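Long-range contacts in proximal thread matrix protein 1 (Mytilus galloprovincialis, PDB 4CN8), which binds zinc ions, carries two von Willebrand factor type A domains and is probably a matrix component of the proximal part of mussel byssal threads: residues D174-A179 and G205-E210; F106-K111 and Q139-T144; G98-V103 and F114-F119; V361-I366 and R387-V392. All blocks are in the same frame, centred on the assembly; numbering follows the deposited sequence.

Overall arrangement
Contacts 1, 2 and 3 lie in the first von Willebrand factor type A domain and contact 4 in the second, about 28 Å from contact 1 between centres. Contacts 1 and 2 touch: Asn-178 and Ser-177 probably hydrogen-bond to the backbone of Thr-140 and Ile-142; contact 1 holds the zinc ligand Asp-174, and contact 2 lies beside the same site. Contact 1 is a surface contact in which a glutamate in the first turn of helix 208-214 holds the loop after strand 166-173; contact 2 is partly buried, again with a central glutamate. Contact 3, buried and largely apolar, shares strand 100-106 with contact 2. Contact 4 relies on backbone pairing within a beta-alpha-beta unit.

Contact 1: residues D174-A179 and G205-E210; sequences DGKSNA and GFVKTE
The carboxylate of Glu-210 receives the backbone N-H of Ser-177. The main bond runs from Ser-177 N to Glu-210 OE1, 3.2 Å and nearly straight at 166°, and uses the syn lone pair of that oxygen; a second, weak one reaches from the same N-H to OE2 at 3.3 Å. With CG anti to the backbone N (chi1 179°) and the chain extended, Glu-210 spans from the first turn of helix 208-214 to the loop, where its OE2 also lies 3.0 Å from Ser-177 CB. The hydroxyl of Ser-177 has its own partner, the backbone N of Ile-142, so this one residue ties the loop to two helix starts.

The loop follows strand 166-173 at the edge of the metal site of the von Willebrand factor type A fold. Asp-174 binds zinc there together with Asp-61, Ser-63 and Ser-65, the D-x-S-x-S set of a metal ion-dependent adhesion site. The side chain of Asp-174 starts away from residues 205-210, and OD2 is hydrogen-bonded to Ser-65 OG.

Further out the contact is mostly backbone and methylene. Gly-175 CA lies 3.2 Å from Gly-205 O in a CA-H...O contact, and Gly-175 O faces Phe-206 CB at 3.1 Å. The Phe-206 ring then leads off, with Asp-174 O at its edge. The aliphatic chain of Lys-176 runs alongside the Gly-205 carbonyl, CG and CE both 3.2 Å from Gly-205 O, while Lys-176 CG meets Val-207 CG1 at 3.9 Å.

Contact 2: residues F106-K111 and Q139-T144; sequences FSQGVK and QTEIGT
Phe-106 to Val-110, the end of strand 100-106 and the turn into strand 110-112, pack against Gln-139 to Thr-144, the loop and first turn of helix 142-153; the contact is partly buried and centred on Glu-141, at the N-cap position. Gly-109 N donates to Glu-141 OE2 over 3.0 Å (152°), from above the carboxylate plane. Glu-141 sets CG opposite the carbonyl carbon, beside its own N (chi1 -62°), and runs extended from there, bringing the carboxylate to Gly-109. Glu-141 OE1 takes the hydroxyl of Thr-144 on its anti lone pair, OG1 to OE1 2.7 Å, fixing both ends of the carboxylate. A weak bond from Glu-141 N to Ser-107 O joins the backbones. With an alanine in place of Glu-141, the Gly-109 N-H and the Thr-144 hydroxyl would probably both lose their acceptor.

On the apolar side, Phe-106 CE1 meets Ile-142 CG1 at 3.7 Å and has Thr-140 CG2 at the ring edge. Val-110 and Thr-144 slide past each other in opposite directions, CG2 to CG2 3.7 Å. Ser-107 OG is hydrogen-bonded to Asp-62 OD1. Thr-140 packs close to the zinc ligand Ser-63, consistent with the threonine loop of a metal ion-dependent adhesion site.

Contact 3: residues G98-V103 and F114-F119; sequences GSQFGV and FPLNKF
Val-103 and Phe-114 form an antiparallel hydrogen-bonded pair: Val-103 N reaches Phe-114 O at 2.9 Å and 163°, the donor lying nearly along the C=O axis, while the return bond from Phe-114 N to Val-103 O is weak. Their side chains meet on the same face of the sheet. Phe-114 carries CG between its backbone N and carbonyl carbon (chi1 58°), which folds the ring back across the strand. Val-103 CB then sits over one face, 4.3 Å from the Phe-114 ring centroid in a CH-pi contact, and Val-103 CG2 touches Phe-114 CZ at 3.5 Å. On the opposite face Phe-119 CE2 approaches near the rim; Phe-101 O lies at the ring edge. A serine in place of Phe-114 would probably leave Val-103 and Phe-119 without the ring between them, and open a gap toward helix 122-130.

Past the pair, a type I turn from Pro-115 to Lys-118 keeps Leu-116 against the strand. Leu-116 crosses Gln-100 at about a right angle, with CD1 3.6 Å from Gln-100 CB; the side-chain NE2 of Gln-100 is held by Gly-159 O and Asp-55 OD1. A water accepts from Phe-101 N at 3.1 Å and lies beside the Leu-116 and Phe-119 carbonyl oxygens.

Phe-114 rests on Ile-125 and Ile-129 of helix 122-130, while Phe-101, Val-103 and Leu-116 touch residues of strand 54-61.

Contact 4: residues V361-I366 and R387-V392; sequences VQKVVI and RKEGVV
Lys-363 O is gripped by two donors that arrive from opposite faces of its carbonyl plane: Val-392 N across the contact, 3.1 Å at 157°, and Gln-362 NE2 from its own strand at 3.0 Å. The second bond lies close to the amide plane of Gln-362. The site joins the beta-alpha-beta unit of strand 362-369, helix 379-388 and strand 392-398, where the returning chain enters the sheet of the second von Willebrand factor type A domain. Val-364 and Val-392 pair in parallel, and Val-365 N completes the register by donating to Val-392 O at 2.9 Å, nearly straight at 167°.

Gly-390, the first residue past the helix to leave helical angles, has positive phi and completes a Schellman motif, and Lys-363 reaches back to that end. The lysine chain bends at chi2 and chi3 (57°), which brings CE across Val-391, 3.5 Å from its CG2, and delivers NZ to Glu-389 O at 3.1 Å, from above the carbonyl plane. The Glu-389 carboxylate is near this ammonium but beyond salt-bridge range.

Val-391 divides its methyls between two neighbours: CG2 faces the lysine, while CG1 meets Val-365 CG2 at 3.6 Å. Phe-350 touches Lys-363 and Val-365, and Val-392 touches Met-217 of the first domain range. A water links the two backbones, accepting from Lys-363 N at 2.8 Å and donating to Gly-390 O at 2.9 Å.

Contact 1: residues D174-A179 and G205-E210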
loop_
_atom_site.group_PDB
_atom_site.type_symbol
_atom_site.label_atom_id
_atom_site.label_comp_id
_atom_site.label_asym_id
_atom_site.label_seq_id
_atom_site.Cartn_x
_atom_site.Cartn_y
_atom_site.Cartn_z
ATOM N N ASP A 174 -18.745 6.651 -5.401
ATOM C CA ASP A 174 -19.903 5.942 -4.855
ATOM C C ASP A 174 -20.171 4.647 -5.620
ATOM O O ASP A 174 -21.122 3.920 -5.316
ATOM C CB ASP A 174 -21.144 6.833 -4.893
ATOM C CG ASP A 174 -21.770 6.919 -6.280
ATOM O OD1 ASP A 174 -21.035 6.875 -7.290
ATOM O OD2 ASP A 174 -23.013 7.038 -6.355
ATOM N N GLY A 175 -19.324 4.356 -6.603
ATOM C CA GLY A 175 -19.513 3.181 -7.434
ATOM C C GLY A 175 -18.244 2.620 -8.047
ATOM O O GLY A 175 -17.133 2.911 -7.596
ATOM N N LYS A 176 -18.430 1.814 -9.091
ATOM C CA LYS A 176 -17.345 1.117 -9.768
ATOM C C LYS A 176 -17.005 1.816 -11.070
ATOM O O LYS A 176 -17.875 2.409 -11.706
ATOM C CB LYS A 176 -17.768 -0.319 -10.089
ATOM C CG LYS A 176 -18.195 -1.126 -8.880
ATOM C CD LYS A 176 -19.072 -2.316 -9.263
ATOM C CE LYS A 176 -19.816 -2.864 -8.043
ATOM N NZ LYS A 176 -20.767 -3.962 -8.376
ATOM N N SER A 177 -15.744 1.736 -11.478
ATOM C CA SER A 177 -15.342 2.294 -12.761
ATOM C C SER A 177 -16.002 1.511 -13.888
ATOM O O SER A 177 -15.499 0.468 -14.308
ATOM C CB SER A 177 -13.823 2.273 -12.917
ATOM O OG SER A 177 -13.410 3.203 -13.905
ATOM N N ASN A 178 -17.126 2.031 -14.375
ATOM C CA ASN A 178 -17.941 1.336 -15.371
ATOM C C ASN A 178 -17.778 1.882 -16.781
ATOM O O ASN A 178 -18.688 1.771 -17.597
ATOM C CB ASN A 178 -19.418 1.423 -14.986
ATOM C CG ASN A 178 -19.941 2.844 -15.008
ATOM O OD1 ASN A 178 -19.517 3.662 -15.828
ATOM N ND2 ASN A 178 -20.853 3.155 -14.089
ATOM N N ALA A 179 -16.626 2.472 -17.072
ATOM C CA ALA A 179 -16.396 3.061 -18.381
ATOM C C ALA A 179 -15.019 3.695 -18.425
ATOM O O ALA A 179 -14.461 4.044 -17.387
ATOM C CB ALA A 179 -17.473 4.109 -18.690
ATOM N N GLY A 205 -22.258 0.533 -4.040
ATOM C CA GLY A 205 -22.169 0.333 -5.475
ATOM C C GLY A 205 -20.761 0.340 -6.038
ATOM O O GLY A 205 -20.576 0.146 -7.241
ATOM N N PHE A 206 -19.773 0.588 -5.182
ATOM C CA PHE A 206 -18.369 0.452 -5.568
ATOM C C PHE A 206 -17.909 -0.973 -5.245
ATOM O O PHE A 206 -18.631 -1.736 -4.594
ATOM C CB PHE A 206 -17.483 1.492 -4.845
ATOM C CG PHE A 206 -17.412 1.296 -3.356
ATOM C CD1 PHE A 206 -18.355 1.871 -2.523
ATOM C CD2 PHE A 206 -16.418 0.516 -2.797
ATOM C CE1 PHE A 206 -18.303 1.678 -1.169
ATOM C CE2 PHE A 206 -16.365 0.321 -1.440
ATOM C CZ PHE A 206 -17.308 0.902 -0.623
ATOM N N VAL A 207 -16.722 -1.333 -5.725
ATOM C CA VAL A 207 -16.094 -2.593 -5.343
ATOM C C VAL A 207 -14.785 -2.293 -4.597
ATOM O O VAL A 207 -13.855 -1.687 -5.152
ATOM C CB VAL A 207 -15.872 -3.529 -6.571
ATOM C CG1 VAL A 207 -14.945 -2.898 -7.594
ATOM C CG2 VAL A 207 -15.329 -4.880 -6.132
ATOM N N LYS A 208 -14.736 -2.690 -3.326
ATOM C CA LYS A 208 -13.573 -2.417 -2.488
ATOM C C LYS A 208 -12.321 -3.001 -3.132
ATOM O O LYS A 208 -11.222 -2.467 -2.968
ATOM C CB LYS A 208 -13.764 -3.010 -1.093
ATOM C CG LYS A 208 -12.807 -2.448 -0.046
ATOM C CD LYS A 208 -12.710 -3.370 1.161
ATOM C CE LYS A 208 -13.076 -2.662 2.459
ATOM N NZ LYS A 208 -11.962 -1.824 2.987
ATOM N N THR A 209 -12.502 -4.102 -3.854
ATOM C CA THR A 209 -11.424 -4.735 -4.602
ATOM C C THR A 209 -10.716 -3.747 -5.518
ATOM O O THR A 209 -9.489 -3.712 -5.584
ATOM C CB THR A 209 -11.967 -5.879 -5.475
ATOM O OG1 THR A 209 -12.923 -6.647 -4.728
ATOM C CG2 THR A 209 -10.829 -6.770 -5.947
ATOM N N GLU A 210 -11.504 -2.939 -6.218
ATOM C CA GLU A 210 -10.986 -2.009 -7.213
ATOM C C GLU A 210 -10.246 -0.846 -6.558
ATOM O O GLU A 210 -9.283 -0.319 -7.113
ATOM C CB GLU A 210 -12.135 -1.478 -8.066
ATOM C CG GLU A 210 -11.726 -0.482 -9.124
ATOM C CD GLU A 210 -12.925 0.054 -9.875
ATOM O OE1 GLU A 210 -13.931 0.386 -9.216
ATOM O OE2 GLU A 210 -12.869 0.130 -11.119
#

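Contact 2: residues F106-K111 and Q139-T144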
loop_
_atom_site.group_PDB
_atom_site.type_symbol
_atom_site.label_atom_id
_atom_site.label_comp_id
_atom_site.label_asym_id
_atom_site.label_seq_id
_atom_site.Cartn_x
_atom_site.Cartn_y
_atom_site.Cartn_z
ATOM N N PHE A 106 -14.821 14.012 -11.882
ATOM C CA PHE A 106 -14.832 12.896 -12.806
ATOM C C PHE A 106 -16.151 12.126 -12.735
ATOM O O PHE A 106 -16.752 11.984 -11.664
ATOM C CB PHE A 106 -13.648 11.961 -12.522
ATOM C CG PHE A 106 -13.893 11.010 -11.397
ATOM C CD1 PHE A 106 -14.467 9.777 -11.635
ATOM C CD2 PHE A 106 -13.562 11.350 -10.105
ATOM C CE1 PHE A 106 -14.708 8.902 -10.601
ATOM C CE2 PHE A 106 -13.803 10.478 -9.067
ATOM C CZ PHE A 106 -14.376 9.253 -9.317
ATOM N N SER A 107 -16.592 11.654 -13.899
ATOM C CA SER A 107 -17.747 10.767 -14.015
ATOM C C SER A 107 -17.855 10.335 -15.475
ATOM O O SER A 107 -17.282 9.320 -15.877
ATOM C CB SER A 107 -19.034 11.465 -13.554
ATOM O OG SER A 107 -19.246 12.667 -14.271
ATOM N N GLN A 108 -18.597 11.114 -16.258
ATOM C CA GLN A 108 -18.530 11.029 -17.706
ATOM C C GLN A 108 -17.510 12.059 -18.162
ATOM O O GLN A 108 -17.787 13.255 -18.190
ATOM C CB GLN A 108 -19.896 11.315 -18.326
ATOM C CG GLN A 108 -19.903 11.274 -19.842
ATOM C CD GLN A 108 -21.273 11.552 -20.418
ATOM O OE1 GLN A 108 -22.211 11.908 -19.695
ATOM N NE2 GLN A 108 -21.401 11.394 -21.730
ATOM N N GLY A 109 -16.314 11.596 -18.497
ATOM C CA GLY A 109 -15.231 12.501 -18.820
ATOM C C GLY A 109 -14.696 13.154 -17.561
ATOM O O GLY A 109 -15.066 12.784 -16.446
ATOM N N VAL A 110 -13.829 14.141 -17.739
ATOM C CA VAL A 110 -13.164 14.778 -16.618
ATOM C C VAL A 110 -13.189 16.298 -16.758
ATOM O O VAL A 110 -13.006 16.828 -17.851
ATOM C CB VAL A 110 -11.698 14.304 -16.525
ATOM C CG1 VAL A 110 -10.987 14.973 -15.365
ATOM C CG2 VAL A 110 -11.642 12.796 -16.380
ATOM N N LYS A 111 -13.415 16.990 -15.644
ATOM C CA LYS A 111 -13.348 18.447 -15.609
ATOM C C LYS A 111 -12.546 18.922 -14.410
ATOM O O LYS A 111 -12.836 18.551 -13.279
ATOM C CB LYS A 111 -14.747 19.051 -15.528
ATOM C CG LYS A 111 -14.742 20.575 -15.448
ATOM C CD LYS A 111 -16.132 21.121 -15.245
ATOM C CE LYS A 111 -16.098 22.601 -14.907
ATOM N NZ LYS A 111 -17.436 23.085 -14.440
ATOM N N GLN A 139 -22.012 7.985 -16.550
ATOM C CA GLN A 139 -21.088 6.888 -16.304
ATOM C C GLN A 139 -19.984 7.332 -15.332
ATOM O O GLN A 139 -19.945 8.489 -14.909
ATOM C CB GLN A 139 -20.500 6.396 -17.621
ATOM C CG GLN A 139 -19.785 7.466 -18.403
ATOM C CD GLN A 139 -19.229 6.949 -19.709
ATOM O OE1 GLN A 139 -19.525 5.828 -20.124
ATOM N NE2 GLN A 139 -18.411 7.762 -20.364
ATOM N N THR A 140 -19.098 6.410 -14.973
ATOM C CA THR A 140 -18.078 6.679 -13.971
ATOM C C THR A 140 -16.714 6.215 -14.476
ATOM O O THR A 140 -16.447 5.018 -14.553
ATOM C CB THR A 140 -18.416 5.959 -12.646
ATOM O OG1 THR A 140 -19.767 6.256 -12.261
ATOM C CG2 THR A 140 -17.473 6.390 -11.536
ATOM N N GLU A 141 -15.852 7.167 -14.820
ATOM C CA GLU A 141 -14.555 6.847 -15.411
ATOM C C GLU A 141 -13.395 7.116 -14.446
ATOM O O GLU A 141 -12.717 8.145 -14.542
ATOM C CB GLU A 141 -14.347 7.653 -16.698
ATOM C CG GLU A 141 -15.362 7.351 -17.803
ATOM C CD GLU A 141 -15.171 8.214 -19.043
ATOM O OE1 GLU A 141 -14.024 8.323 -19.535
ATOM O OE2 GLU A 141 -16.172 8.793 -19.516
ATOM N N ILE A 142 -13.156 6.173 -13.536
ATOM C CA ILE A 142 -12.136 6.345 -12.509
ATOM C C ILE A 142 -10.719 6.316 -13.087
ATOM O O ILE A 142 -9.814 6.986 -12.574
ATOM C CB ILE A 142 -12.276 5.290 -11.406
ATOM C CG1 ILE A 142 -13.677 5.373 -10.791
ATOM C CG2 ILE A 142 -11.215 5.502 -10.337
ATOM C CD1 ILE A 142 -13.923 4.400 -9.648
ATOM N N GLY A 143 -10.532 5.550 -14.159
ATOM C CA GLY A 143 -9.247 5.481 -14.829
ATOM C C GLY A 143 -8.949 6.746 -15.602
ATOM O O GLY A 143 -7.820 7.244 -15.594
ATOM N N THR A 144 -9.968 7.269 -16.276
ATOM C CA THR A 144 -9.835 8.521 -17.001
ATOM C C THR A 144 -9.474 9.638 -16.028
ATOM O O THR A 144 -8.620 10.479 -16.322
ATOM C CB THR A 144 -11.127 8.871 -17.727
ATOM O OG1 THR A 144 -11.616 7.711 -18.414
ATOM C CG2 THR A 144 -10.874 9.982 -18.725
#

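Contact 3: residues G98-V103 and F114-F119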
loop_
_atom_site.group_PDB
_atom_site.type_symbol
_atom_site.label_atom_id
_atom_site.label_comp_id
_atom_site.label_asym_id
_atom_site.label_seq_id
_atom_site.Cartn_x
_atom_site.Cartn_y
_atom_site.Cartn_z
ATOM N N GLY A 98 4.516 27.025 -1.220
ATOM C CA GLY A 98 3.853 26.415 -0.080
ATOM C C GLY A 98 2.905 25.300 -0.490
ATOM O O GLY A 98 2.708 25.048 -1.680
ATOM N N SER A 99 2.320 24.632 0.503
ATOM C CA SER A 99 1.386 23.523 0.274
ATOM C C SER A 99 0.155 23.947 -0.533
ATOM O O SER A 99 -0.465 24.964 -0.240
ATOM C CB SER A 99 0.954 22.940 1.620
ATOM O OG SER A 99 0.001 21.907 1.465
ATOM N N GLN A 100 -0.199 23.148 -1.539
ATOM C CA GLN A 100 -1.259 23.509 -2.483
ATOM C C GLN A 100 -2.382 22.468 -2.580
ATOM O O GLN A 100 -2.304 21.379 -2.005
ATOM C CB GLN A 100 -0.669 23.745 -3.879
ATOM C CG GLN A 100 0.341 24.893 -3.960
ATOM C CD GLN A 100 0.915 25.088 -5.360
ATOM O OE1 GLN A 100 0.829 26.174 -5.933
ATOM N NE2 GLN A 100 1.515 24.034 -5.909
ATOM N N PHE A 101 -3.420 22.821 -3.335
ATOM C CA PHE A 101 -4.653 22.042 -3.403
ATOM C C PHE A 101 -5.323 22.200 -4.759
ATOM O O PHE A 101 -5.409 23.301 -5.296
ATOM C CB PHE A 101 -5.623 22.518 -2.327
ATOM C CG PHE A 101 -6.037 21.448 -1.358
ATOM C CD1 PHE A 101 -7.125 20.644 -1.619
ATOM C CD2 PHE A 101 -5.344 21.263 -0.172
ATOM C CE1 PHE A 101 -7.512 19.665 -0.722
ATOM C CE2 PHE A 101 -5.722 20.286 0.725
ATOM C CZ PHE A 101 -6.810 19.486 0.448
ATOM N N GLY A 102 -5.816 21.096 -5.301
ATOM C CA GLY A 102 -6.484 21.111 -6.588
ATOM C C GLY A 102 -7.642 20.141 -6.550
ATOM O O GLY A 102 -7.666 19.236 -5.717
ATOM N N VAL A 103 -8.608 20.323 -7.443
ATOM C CA VAL A 103 -9.750 19.425 -7.486
ATOM C C VAL A 103 -10.123 19.070 -8.908
ATOM O O VAL A 103 -10.217 19.932 -9.779
ATOM C CB VAL A 103 -10.977 20.028 -6.796
ATOM C CG1 VAL A 103 -12.200 19.152 -7.038
ATOM C CG2 VAL A 103 -10.718 20.186 -5.307
ATOM N N PHE A 114 -10.323 23.332 -10.242
ATOM C CA PHE A 114 -9.227 24.271 -10.106
ATOM C C PHE A 114 -7.920 23.552 -9.823
ATOM O O PHE A 114 -7.901 22.532 -9.136
ATOM C CB PHE A 114 -9.514 25.301 -9.013
ATOM C CG PHE A 114 -9.767 24.709 -7.658
ATOM C CD1 PHE A 114 -11.041 24.331 -7.283
ATOM C CD2 PHE A 114 -8.737 24.559 -6.749
ATOM C CE1 PHE A 114 -11.279 23.802 -6.032
ATOM C CE2 PHE A 114 -8.968 24.032 -5.492
ATOM C CZ PHE A 114 -10.238 23.652 -5.134
ATOM N N PRO A 115 -6.817 24.093 -10.360
ATOM C CA PRO A 115 -5.476 23.524 -10.219
ATOM C C PRO A 115 -4.783 23.955 -8.935
ATOM O O PRO A 115 -5.325 24.801 -8.212
ATOM C CB PRO A 115 -4.738 24.100 -11.424
ATOM C CG PRO A 115 -5.389 25.435 -11.638
ATOM C CD PRO A 115 -6.831 25.254 -11.269
ATOM N N LEU A 116 -3.604 23.382 -8.674
ATOM C CA LEU A 116 -2.823 23.699 -7.483
ATOM C C LEU A 116 -2.587 25.198 -7.345
ATOM O O LEU A 116 -2.698 25.751 -6.254
ATOM C CB LEU A 116 -1.449 23.014 -7.521
ATOM C CG LEU A 116 -1.260 21.526 -7.200
ATOM C CD1 LEU A 116 -2.034 21.116 -5.968
ATOM C CD2 LEU A 116 -1.650 20.673 -8.376
ATOM N N ASN A 117 -2.253 25.844 -8.459
ATOM C CA ASN A 117 -1.714 27.206 -8.431
ATOM C C ASN A 117 -2.733 28.301 -8.711
ATOM O O ASN A 117 -2.411 29.285 -9.379
ATOM C CB ASN A 117 -0.588 27.334 -9.458
ATOM C CG ASN A 117 -1.076 27.143 -10.882
ATOM O OD1 ASN A 117 -2.281 27.049 -11.134
ATOM N ND2 ASN A 117 -0.141 27.085 -11.824
ATOM N N LYS A 118 -3.951 28.146 -8.208
ATOM C CA LYS A 118 -4.976 29.158 -8.437
ATOM C C LYS A 118 -5.285 29.910 -7.152
ATOM O O LYS A 118 -5.306 31.139 -7.136
ATOM C CB LYS A 118 -6.242 28.527 -9.018
ATOM C CG LYS A 118 -7.365 29.519 -9.284
ATOM C CD LYS A 118 -8.261 29.046 -10.420
ATOM C CE LYS A 118 -9.596 29.774 -10.428
ATOM N NZ LYS A 118 -10.495 29.263 -11.502
ATOM N N PHE A 119 -5.504 29.170 -6.072
ATOM C CA PHE A 119 -5.847 29.779 -4.796
ATOM C C PHE A 119 -4.698 29.685 -3.806
ATOM O O PHE A 119 -4.232 28.593 -3.475
ATOM C CB PHE A 119 -7.104 29.125 -4.228
ATOM C CG PHE A 119 -8.262 29.148 -5.176
ATOM C CD1 PHE A 119 -8.775 30.350 -5.625
ATOM C CD2 PHE A 119 -8.830 27.977 -5.627
ATOM C CE1 PHE A 119 -9.834 30.377 -6.503
ATOM C CE2 PHE A 119 -9.894 28.002 -6.507
ATOM C CZ PHE A 119 -10.392 29.202 -6.945
HETATM O O HOH W 1 -3.825 25.858 -3.600
#

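Contact 4: residues V361-I366 and R387-V392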
loop_
_atom_site.group_PDB
_atom_site.type_symbol
_atom_site.label_atom_id
_atom_site.label_comp_id
_atom_site.label_asym_id
_atom_site.label_seq_id
_atom_site.Cartn_x
_atom_site.Cartn_y
_atom_site.Cartn_z
ATOM N N VAL A 361 9.344 0.481 15.172
ATOM C CA VAL A 361 10.056 0.010 13.997
ATOM C C VAL A 361 9.115 -0.550 12.932
ATOM O O VAL A 361 7.981 -0.918 13.228
ATOM C CB VAL A 361 11.066 -1.071 14.406
ATOM C CG1 VAL A 361 10.389 -2.422 14.558
ATOM C CG2 VAL A 361 12.161 -1.158 13.400
ATOM N N GLN A 362 9.592 -0.613 11.692
ATOM C CA GLN A 362 8.769 -1.103 10.584
ATOM C C GLN A 362 8.767 -2.621 10.497
ATOM O O GLN A 362 9.811 -3.251 10.333
ATOM C CB GLN A 362 9.255 -0.532 9.254
ATOM C CG GLN A 362 8.443 -1.003 8.054
ATOM C CD GLN A 362 7.011 -0.516 8.108
ATOM O OE1 GLN A 362 6.745 0.678 7.965
ATOM N NE2 GLN A 362 6.080 -1.434 8.337
ATOM N N LYS A 363 7.582 -3.205 10.586
ATOM C CA LYS A 363 7.452 -4.643 10.467
ATOM C C LYS A 363 7.176 -5.050 9.019
ATOM O O LYS A 363 6.369 -4.426 8.325
ATOM C CB LYS A 363 6.352 -5.145 11.401
ATOM C CG LYS A 363 6.741 -5.093 12.868
ATOM C CD LYS A 363 5.557 -4.778 13.754
ATOM C CE LYS A 363 4.450 -5.791 13.563
ATOM N NZ LYS A 363 3.276 -5.508 14.440
ATOM N N VAL A 364 7.867 -6.097 8.575
ATOM C CA VAL A 364 7.753 -6.580 7.208
ATOM C C VAL A 364 7.814 -8.107 7.145
ATOM O O VAL A 364 8.631 -8.740 7.817
ATOM C CB VAL A 364 8.902 -6.047 6.327
ATOM C CG1 VAL A 364 8.604 -6.309 4.877
ATOM C CG2 VAL A 364 9.117 -4.572 6.550
ATOM N N VAL A 365 6.955 -8.686 6.315
ATOM C CA VAL A 365 7.025 -10.103 5.991
ATOM C C VAL A 365 7.369 -10.270 4.518
ATOM O O VAL A 365 6.734 -9.667 3.651
ATOM C CB VAL A 365 5.680 -10.805 6.247
ATOM C CG1 VAL A 365 5.649 -12.185 5.602
ATOM C CG2 VAL A 365 5.412 -10.917 7.730
ATOM N N ILE A 366 8.370 -11.096 4.239
ATOM C CA ILE A 366 8.686 -11.478 2.872
ATOM C C ILE A 366 8.315 -12.949 2.667
ATOM O O ILE A 366 8.959 -13.838 3.205
ATOM C CB ILE A 366 10.171 -11.232 2.553
ATOM C CG1 ILE A 366 10.519 -9.766 2.834
ATOM C CG2 ILE A 366 10.479 -11.595 1.104
ATOM C CD1 ILE A 366 11.997 -9.430 2.696
ATOM N N ARG A 387 -1.583 -7.515 8.379
ATOM C CA ARG A 387 -1.739 -6.191 7.796
ATOM C C ARG A 387 -2.342 -5.230 8.815
ATOM O O ARG A 387 -1.912 -4.085 8.919
ATOM C CB ARG A 387 -2.622 -6.249 6.552
ATOM C CG ARG A 387 -1.908 -6.708 5.294
ATOM C CD ARG A 387 -2.818 -6.601 4.065
ATOM N NE ARG A 387 -3.570 -7.829 3.831
ATOM C CZ ARG A 387 -4.899 -7.935 3.817
ATOM N NH1 ARG A 387 -5.685 -6.880 4.021
ATOM N NH2 ARG A 387 -5.451 -9.120 3.591
ATOM N N LYS A 388 -3.330 -5.706 9.569
ATOM C CA LYS A 388 -4.036 -4.862 10.529
ATOM C C LYS A 388 -3.161 -4.495 11.718
ATOM O O LYS A 388 -3.454 -3.542 12.436
ATOM C CB LYS A 388 -5.314 -5.549 11.015
ATOM C CG LYS A 388 -6.469 -5.476 10.016
ATOM C CD LYS A 388 -7.666 -6.290 10.486
ATOM C CE LYS A 388 -8.743 -6.369 9.412
ATOM N NZ LYS A 388 -9.993 -6.991 9.929
ATOM N N GLU A 389 -2.087 -5.247 11.922
ATOM C CA GLU A 389 -1.123 -4.928 12.968
ATOM C C GLU A 389 0.016 -4.057 12.450
ATOM O O GLU A 389 0.969 -3.786 13.180
ATOM C CB GLU A 389 -0.539 -6.204 13.558
ATOM C CG GLU A 389 -1.543 -7.062 14.287
ATOM C CD GLU A 389 -0.956 -8.398 14.683
ATOM O OE1 GLU A 389 0.278 -8.561 14.526
ATOM O OE2 GLU A 389 -1.723 -9.277 15.143
ATOM N N GLY A 390 -0.073 -3.635 11.190
ATOM C CA GLY A 390 0.930 -2.760 10.608
ATOM C C GLY A 390 2.067 -3.473 9.901
ATOM O O GLY A 390 3.081 -2.865 9.560
ATOM N N VAL A 391 1.907 -4.769 9.680
ATOM C CA VAL A 391 2.899 -5.529 8.933
ATOM C C VAL A 391 2.669 -5.352 7.444
ATOM O O VAL A 391 1.604 -5.696 6.919
ATOM C CB VAL A 391 2.812 -7.026 9.238
ATOM C CG1 VAL A 391 3.882 -7.778 8.480
ATOM C CG2 VAL A 391 2.938 -7.271 10.726
ATOM N N VAL A 392 3.673 -4.812 6.769
ATOM C CA VAL A 392 3.674 -4.763 5.321
ATOM C C VAL A 392 4.095 -6.130 4.783
ATOM O O VAL A 392 5.057 -6.724 5.270
ATOM C CB VAL A 392 4.635 -3.677 4.828
ATOM C CG1 VAL A 392 4.825 -3.764 3.329
ATOM C CG2 VAL A 392 4.115 -2.302 5.230
HETATM O O HOH W 2 5.146 -2.058 11.383
#